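PDB 4MK3: glutathione S-transferase from Cupriavidus metallidurans, which probably catalyses conjugation of glutathione to electrophilic substrates, as glutathione transferases do, and here holds the sulfinic acid of glutathione. Local coordinates for residues Q29-P32 against Y33-K36; R130-V133 against T134-E138; H174-L177 against A178-A181. One frame throughout, in Å; residues are numbered along the deposited sequence.

Overall arrangement
Each contact marks an end of a helix, contacts 1 and 3 a start and contact 2 a finish. Contact 1 opens helix 32-44 and forms part of the site that holds the glutathione sulfinic acid. Contact 3, at the start of helix 177-192, packs directly against contact 1, with the CG of Lys-36 4.2 Å from the CD1 of Leu-177, but is more remote from the site, the side chain of Ala-181 about 10 Å from a bound ligand. Contact 2 closes helix 106-134 at the subunit interface, about 7 Å from contact 1 between nearest atoms, with the side chain of Leu-131 about 6 Å from a bound ligand. Contacts 2 and 3 lie about 32 Å apart between centres.

Contact 1: Q29-P32 against Y33-K36; sequences QTSP and YARK. With GSF (L-gamma-glutamyl-3-sulfino-L-alanylglycine), chain E.
The N-terminus of helix 32-44, which follows strand 24-27 in the thioredoxin-like domain of the glutathione transferase fold, is capped by Ser-31, and the same residue meets the bound glutathione sulfinic acid. Its OG stands anti to the backbone N (chi1 166°), which turns the hydroxyl back over the first helical turn. There it accepts from the N of Ala-34 at 3.0 Å in a fairly straight N-cap bond, and the methyl of Ala-34 closes in beside it, CB to OG 3.4 Å. Ser-31 OG also lies 2.4 Å from O2S of the ligand; a hydrogen bond from the hydroxyl is indicated, but the separation is so short that its detail is doubtful. Ser-31 therefore links the helix start to the oxidised sulfur of the ligand, at the place where the thiol of glutathione would probably lie. The backbone carries the helix onward, the N of Arg-35 bonding to the O of Ser-31 at 2.8 Å and the N of Lys-36 to the O of Pro-32 at 3.1 Å.

Tyr-33 supplies a flat wall. Its CG lies beside the backbone N (chi1 -52°), and the ring is laid against the gamma-glutamyl part of the ligand, with CB1 3.8 Å above the ring plane and over its centre. Its hydroxyl is hydrogen-bonded to Asp-124 of helix 106-134, which helps fix the ring. Pro-32 packs on Leu-123 and Tyr-188, while Lys-36 runs to Glu-116 and Asp-120 in salt bridges and Arg-35 reaches Thr-221. Ser-85, Lys-70 and, from the second subunit, Lys-152 and Arg-148 also hydrogen-bond the ligand. At the edge of the Tyr-33 ring, the sulfinate oxygen O2S sits in the ring plane, 3.1 Å from CD2.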
loop_
_atom_site.group_PDB
_atom_site.type_symbol
_atom_site.label_atom_id
_atom_site.label_comp_id
_atom_site.label_asym_id
_atom_site.label_seq_id
_atom_site.Cartn_x
_atom_site.Cartn_y
_atom_site.Cartn_z
ATOM N N GLN A 29 -4.835 19.203 -1.658
ATOM C CA GLN A 29 -3.712 19.935 -1.086
ATOM C C GLN A 29 -3.388 19.455 0.324
ATOM O O GLN A 29 -2.333 19.805 0.868
ATOM C CB GLN A 29 -4.010 21.433 -1.068
ATOM C CG GLN A 29 -4.206 22.070 -2.453
ATOM C CD GLN A 29 -2.897 22.358 -3.182
ATOM O OE1 GLN A 29 -1.839 22.490 -2.563
ATOM N NE2 GLN A 29 -2.972 22.482 -4.507
ATOM N N THR A 30 -4.273 18.651 0.912
ATOM C CA THR A 30 -4.044 18.125 2.267
ATOM C C THR A 30 -3.563 16.678 2.262
ATOM O O THR A 30 -2.863 16.275 3.196
ATOM C CB THR A 30 -5.327 18.213 3.134
ATOM O OG1 THR A 30 -6.422 17.597 2.443
ATOM C CG2 THR A 30 -5.671 19.643 3.413
ATOM N N SER A 31 -3.885 15.912 1.220
ATOM C CA SER A 31 -3.587 14.479 1.179
ATOM C C SER A 31 -2.091 14.247 1.333
ATOM O O SER A 31 -1.314 14.732 0.512
ATOM C CB SER A 31 -4.056 13.840 -0.135
ATOM O OG SER A 31 -3.483 12.535 -0.315
ATOM N N PRO A 32 -1.686 13.487 2.368
ATOM C CA PRO A 32 -0.240 13.280 2.548
ATOM C C PRO A 32 0.336 12.306 1.538
ATOM O O PRO A 32 1.514 12.404 1.174
ATOM C CB PRO A 32 -0.151 12.755 3.976
ATOM C CG PRO A 32 -1.459 12.112 4.249
ATOM C CD PRO A 32 -2.470 12.928 3.488
ATOM N N TYR A 33 -0.484 11.372 1.061
ATOM C CA TYR A 33 -0.054 10.479 -0.006
ATOM C C TYR A 33 0.128 11.262 -1.294
ATOM O O TYR A 33 1.066 11.010 -2.053
ATOM C CB TYR A 33 -1.081 9.356 -0.227
ATOM C CG TYR A 33 -1.495 8.560 1.002
ATOM C CD1 TYR A 33 -0.791 7.453 1.422
ATOM C CD2 TYR A 33 -2.651 8.891 1.669
ATOM C CE1 TYR A 33 -1.229 6.724 2.533
ATOM C CE2 TYR A 33 -3.088 8.198 2.747
ATOM C CZ TYR A 33 -2.388 7.117 3.179
ATOM O OH TYR A 33 -2.862 6.411 4.258
ATOM N N ALA A 34 -0.787 12.179 -1.565
ATOM C CA ALA A 34 -0.639 13.018 -2.735
ATOM C C ALA A 34 0.542 13.969 -2.566
ATOM O O ALA A 34 1.241 14.271 -3.535
ATOM C CB ALA A 34 -1.909 13.804 -3.002
ATOM N N ARG A 35 0.815 14.399 -1.329
ATOM C CA ARG A 35 1.953 15.294 -1.122
ATOM C C ARG A 35 3.255 14.586 -1.456
ATOM O O ARG A 35 4.147 15.170 -2.052
ATOM C CB ARG A 35 2.022 15.848 0.296
ATOM C CG ARG A 35 3.099 16.926 0.420
ATOM C CD ARG A 35 3.350 17.344 1.829
ATOM N NE ARG A 35 4.181 18.542 1.884
ATOM C CZ ARG A 35 4.459 19.191 2.993
ATOM N NH1 ARG A 35 4.026 18.719 4.163
ATOM N NH2 ARG A 35 5.161 20.307 2.957
ATOM N N LYS A 36 3.353 13.316 -1.083
ATOM C CA LYS A 36 4.519 12.525 -1.452
ATOM C C LYS A 36 4.764 12.544 -2.956
ATOM O O LYS A 36 5.885 12.764 -3.429
ATOM C CB LYS A 36 4.368 11.086 -0.931
ATOM C CG LYS A 36 5.501 10.147 -1.334
ATOM C CD LYS A 36 5.324 8.727 -0.774
ATOM C CE LYS A 36 4.061 8.099 -1.320
ATOM N NZ LYS A 36 3.925 6.657 -0.970
HETATM C CB1 GSF E . -3.910 5.522 -0.129
HETATM C CG1 GSF E . -4.495 6.846 -0.604
HETATM C CD1 GSF E . -5.665 7.299 0.241
HETATM O OE1 GSF E . -6.196 6.605 1.086
HETATM C C1 GSF E . -1.949 5.582 -1.651
HETATM O O11 GSF E . -2.060 6.508 -2.493
HETATM O O12 GSF E . -0.819 5.334 -1.154
HETATM N N1 GSF E . -2.775 3.461 -0.790
HETATM C CA1 GSF E . -3.166 4.793 -1.244
HETATM N N2 GSF E . -6.109 8.594 0.021
HETATM C CA2 GSF E . -7.239 9.104 0.724
HETATM C CB2 GSF E . -7.181 10.595 0.770
HETATM S SG2 GSF E . -6.038 11.233 1.942
HETATM O O1S GSF E . -6.493 12.598 2.257
HETATM O O2S GSF E . -4.670 11.208 1.344
HETATM C C2 GSF E . -8.508 8.850 -0.060
HETATM O O2 GSF E . -8.566 9.111 -1.258
HETATM N N3 GSF E . -9.598 8.333 0.631
HETATM C CA3 GSF E . -10.841 8.132 -0.056
HETATM C C3 GSF E . -11.493 6.791 0.299
HETATM O O31 GSF E . -12.691 6.596 -0.066
HETATM O O32 GSF E . -10.871 5.910 0.929
#

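Contact 2: R130-V133 against T134-E138; sequences RLEV and TQRKE
The guanidinium of Arg-130 carries the methyl of Thr-134 on one face, CG2 standing 4.2 Å above the plane and over its centre. The guanidinium of Arg-136 meets the carboxylate of Glu-132 differently. The two planes are only 15° apart, yet OE1 of Glu-132 lies well out of the guanidinium plane, 3.4 Å from NE of Arg-136, so this salt bridge is electrostatic and no N-H points at the oxygen. A bend in the Glu-132 chain at chi2 (79°) brings the carboxylate back alongside the CD of Arg-136.

Elsewhere on the same turn, Leu-131 and Gln-135 lie side by side and point the same way, CD2 of Leu-131 touching CG of Gln-135 at 3.6 Å. The NE2 of Gln-135 donates to OG1 of Thr-134 at 3.1 Å, joining neighbouring side chains. Along the backbone, the O of Arg-130 receives the N of both Val-133 and Thr-134, and the N of Gln-135 reaches the O of Leu-131 at 2.9 Å; Gln-135 is the first residue to leave helical geometry.

The carboxylate has further partners: OE2 of Glu-132 accepts from the N of Ser-142, and OE1 forms a salt bridge with NH2 of Arg-136 of the second subunit. The reciprocal bridge and a cation-pi contact of Arg-136 with Trp-145 of the second subunit make the C-terminal end of helix 106-134 and the loop that follows it a charged, two-fold-related patch of the dimer interface.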
loop_
_atom_site.group_PDB
_atom_site.type_symbol
_atom_site.label_atom_id
_atom_site.label_comp_id
_atom_site.label_asym_id
_atom_site.label_seq_id
_atom_site.Cartn_x
_atom_site.Cartn_y
_atom_site.Cartn_z
ATOM N N ARG A 130 -8.480 9.479 12.036
ATOM C CA ARG A 130 -9.223 10.684 11.684
ATOM C C ARG A 130 -10.627 10.356 11.139
ATOM O O ARG A 130 -11.621 11.000 11.488
ATOM C CB ARG A 130 -8.435 11.511 10.669
ATOM C CG ARG A 130 -9.200 12.735 10.182
ATOM C CD ARG A 130 -8.288 13.714 9.479
ATOM N NE ARG A 130 -9.041 14.773 8.812
ATOM C CZ ARG A 130 -9.513 15.856 9.414
ATOM N NH1 ARG A 130 -9.324 16.040 10.715
ATOM N NH2 ARG A 130 -10.186 16.755 8.712
ATOM N N LEU A 131 -10.699 9.352 10.269
ATOM C CA LEU A 131 -11.970 8.982 9.655
ATOM C C LEU A 131 -12.973 8.438 10.670
ATOM O O LEU A 131 -14.174 8.516 10.457
ATOM C CB LEU A 131 -11.752 7.984 8.512
ATOM C CG LEU A 131 -10.983 8.538 7.308
ATOM C CD1 LEU A 131 -10.611 7.409 6.354
ATOM C CD2 LEU A 131 -11.775 9.601 6.595
ATOM N N GLU A 132 -12.489 7.902 11.788
ATOM C CA GLU A 132 -13.394 7.416 12.817
ATOM C C GLU A 132 -14.297 8.550 13.297
ATOM O O GLU A 132 -15.446 8.331 13.656
ATOM C CB GLU A 132 -12.609 6.839 13.990
ATOM C CG GLU A 132 -13.496 6.083 14.975
ATOM C CD GLU A 132 -13.866 4.677 14.526
ATOM O OE1 GLU A 132 -13.331 4.174 13.506
ATOM O OE2 GLU A 132 -14.701 4.065 15.216
ATOM N N VAL A 133 -13.760 9.766 13.281
ATOM C CA VAL A 133 -14.493 10.951 13.690
ATOM C C VAL A 133 -15.270 11.565 12.525
ATOM O O VAL A 133 -16.453 11.871 12.649
ATOM C CB VAL A 133 -13.525 11.986 14.286
ATOM C CG1 VAL A 133 -14.224 13.309 14.562
ATOM C CG2 VAL A 133 -12.896 11.424 15.564
ATOM N N THR A 134 -14.610 11.737 11.384
ATOM C CA THR A 134 -15.238 12.480 10.291
ATOM C C THR A 134 -16.313 11.695 9.532
ATOM O O THR A 134 -17.215 12.294 8.941
ATOM C CB THR A 134 -14.193 13.009 9.296
ATOM O OG1 THR A 134 -13.593 11.915 8.586
ATOM C CG2 THR A 134 -13.115 13.811 10.026
ATOM N N GLN A 135 -16.237 10.364 9.557
ATOM C CA GLN A 135 -17.156 9.528 8.766
ATOM C C GLN A 135 -18.136 8.705 9.592
ATOM O O GLN A 135 -18.899 7.904 9.042
ATOM C CB GLN A 135 -16.340 8.578 7.884
ATOM C CG GLN A 135 -15.326 9.270 7.013
ATOM C CD GLN A 135 -15.934 10.286 6.098
ATOM O OE1 GLN A 135 -16.949 10.023 5.439
ATOM N NE2 GLN A 135 -15.354 11.474 6.066
ATOM N N ARG A 136 -18.140 8.908 10.905
ATOM C CA ARG A 136 -19.034 8.167 11.785
ATOM C C ARG A 136 -19.665 9.080 12.810
ATOM O O ARG A 136 -19.001 9.966 13.337
ATOM C CB ARG A 136 -18.270 7.092 12.552
ATOM C CG ARG A 136 -17.679 6.020 11.694
ATOM C CD ARG A 136 -16.804 5.104 12.499
ATOM N NE ARG A 136 -16.171 4.106 11.645
ATOM C CZ ARG A 136 -16.619 2.869 11.446
ATOM N NH1 ARG A 136 -17.692 2.413 12.073
ATOM N NH2 ARG A 136 -15.945 2.062 10.629
ATOM N N LYS A 137 -20.938 8.839 13.093
ATOM C CA LYS A 137 -21.603 9.448 14.234
ATOM C C LYS A 137 -20.949 8.876 15.481
ATOM O O LYS A 137 -20.421 7.771 15.441
ATOM C CB LYS A 137 -23.097 9.104 14.223
ATOM C CG LYS A 137 -24.012 10.288 13.994
ATOM C CD LYS A 137 -23.753 10.971 12.660
ATOM C CE LYS A 137 -24.672 12.173 12.471
ATOM N NZ LYS A 137 -24.461 13.209 13.525
ATOM N N GLU A 138 -20.996 9.611 16.590
ATOM C CA GLU A 138 -20.408 9.138 17.840
ATOM C C GLU A 138 -20.880 7.721 18.183
ATOM O O GLU A 138 -20.106 6.908 18.694
ATOM C CB GLU A 138 -20.744 10.098 18.987
ATOM C CG GLU A 138 -20.338 11.541 18.704
ATOM C CD GLU A 138 -20.223 12.393 19.959
ATOM O OE1 GLU A 138 -20.626 11.927 21.048
ATOM O OE2 GLU A 138 -19.729 13.537 19.851
#

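Contact 3: H174-L177 against A178-A181; sequences HYTL and ADVA
Thr-176 and Asp-179 form a capping box at the start of helix 177-192. Placed between its own backbone N and carbonyl carbon (chi1 68°), OG1 of Thr-176 accepts from the N of Ala-178 at 3.1 Å. Asp-179 answers from the helix: its carboxylate reaches back so that OD2, through its anti lone pair, takes the N-H of Thr-176 at 2.8 Å. A water ties the box together, receiving the proton of Thr-176 OG1 and donating both to OD2 of Asp-179 at 2.6 Å and to the O of His-174. The other carboxylate oxygen, OD1, is held by the N of Cys-170.

Just outside the box, Tyr-175 and Val-180 close a hydrophobic staple. CG of Tyr-175 is anti to the backbone N (chi1 180°), which lays the ring along the helix start; its CD1 lies 3.8 Å from CB of Asp-179, with the carboxylate nearly parallel to the ring, and its CZ is 3.8 Å from CG2 of Val-180. The ring also meets Trp-169 edge-to-face and Arg-215 in a cation-pi contact. Helix 32-44 packs on Leu-177 and Val-180, helix 106-134 on Ala-178 and Ala-181, and helix 203-212 on Tyr-175 and Asp-179.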
loop_
_atom_site.group_PDB
_atom_site.type_symbol
_atom_site.label_atom_id
_atom_site.label_comp_id
_atom_site.label_asym_id
_atom_site.label_seq_id
_atom_site.Cartn_x
_atom_site.Cartn_y
_atom_site.Cartn_z
ATOM N N HIS A 174 22.435 10.041 1.111
ATOM C CA HIS A 174 21.611 10.661 0.076
ATOM C C HIS A 174 20.158 10.701 0.394
ATOM O O HIS A 174 19.604 9.784 0.969
ATOM C CB HIS A 174 21.770 9.916 -1.242
ATOM C CG HIS A 174 23.044 10.239 -1.942
ATOM N ND1 HIS A 174 24.266 9.753 -1.523
ATOM C CD2 HIS A 174 23.306 11.039 -3.001
ATOM C CE1 HIS A 174 25.215 10.220 -2.306
ATOM N NE2 HIS A 174 24.660 10.998 -3.217
ATOM N N TYR A 175 19.544 11.797 -0.047
ATOM C CA TYR A 175 18.095 11.989 -0.029
ATOM C C TYR A 175 17.434 11.061 -1.042
ATOM O O TYR A 175 17.858 10.992 -2.199
ATOM C CB TYR A 175 17.838 13.431 -0.413
ATOM C CG TYR A 175 16.408 13.940 -0.485
ATOM C CD1 TYR A 175 15.693 14.264 0.651
ATOM C CD2 TYR A 175 15.822 14.178 -1.707
ATOM C CE1 TYR A 175 14.425 14.784 0.566
ATOM C CE2 TYR A 175 14.549 14.701 -1.800
ATOM C CZ TYR A 175 13.869 15.011 -0.655
ATOM O OH TYR A 175 12.622 15.576 -0.731
ATOM N N THR A 176 16.419 10.349 -0.573
ATOM C CA THR A 176 15.679 9.393 -1.392
ATOM C C THR A 176 14.188 9.503 -1.107
ATOM O O THR A 176 13.725 10.278 -0.270
ATOM C CB THR A 176 16.093 7.932 -1.074
ATOM O OG1 THR A 176 15.665 7.592 0.251
ATOM C CG2 THR A 176 17.597 7.707 -1.226
ATOM N N LEU A 177 13.432 8.678 -1.821
ATOM C CA LEU A 177 12.004 8.576 -1.569
ATOM C C LEU A 177 11.695 8.220 -0.118
ATOM O O LEU A 177 10.626 8.564 0.387
ATOM C CB LEU A 177 11.411 7.533 -2.522
ATOM C CG LEU A 177 9.908 7.245 -2.409
ATOM C CD1 LEU A 177 9.078 8.487 -2.682
ATOM C CD2 LEU A 177 9.522 6.132 -3.383
ATOM N N ALA A 178 12.610 7.528 0.574
ATOM C CA ALA A 178 12.402 7.264 1.982
ATOM C C ALA A 178 12.192 8.549 2.772
ATOM O O ALA A 178 11.263 8.662 3.594
ATOM C CB ALA A 178 13.590 6.479 2.550
ATOM N N ASP A 179 13.070 9.516 2.525
ATOM C CA ASP A 179 12.980 10.803 3.205
ATOM C C ASP A 179 11.727 11.555 2.836
ATOM O O ASP A 179 11.071 12.147 3.702
ATOM C CB ASP A 179 14.234 11.604 2.861
ATOM C CG ASP A 179 15.476 10.843 3.199
ATOM O OD1 ASP A 179 15.766 10.669 4.415
ATOM O OD2 ASP A 179 16.139 10.368 2.253
ATOM N N VAL A 180 11.390 11.561 1.548
ATOM C CA VAL A 180 10.145 12.202 1.115
ATOM C C VAL A 180 8.952 11.646 1.897
ATOM O O VAL A 180 8.140 12.398 2.435
ATOM C CB VAL A 180 9.921 11.995 -0.394
ATOM C CG1 VAL A 180 8.593 12.580 -0.837
ATOM C CG2 VAL A 180 11.033 12.602 -1.207
ATOM N N ALA A 181 8.868 10.329 1.948
ATOM C CA ALA A 181 7.728 9.654 2.552
ATOM C C ALA A 181 7.659 9.958 4.053
ATOM O O ALA A 181 6.600 10.295 4.592
ATOM C CB ALA A 181 7.801 8.177 2.269
HETATM O O HOH W 1 17.655 8.259 2.282
#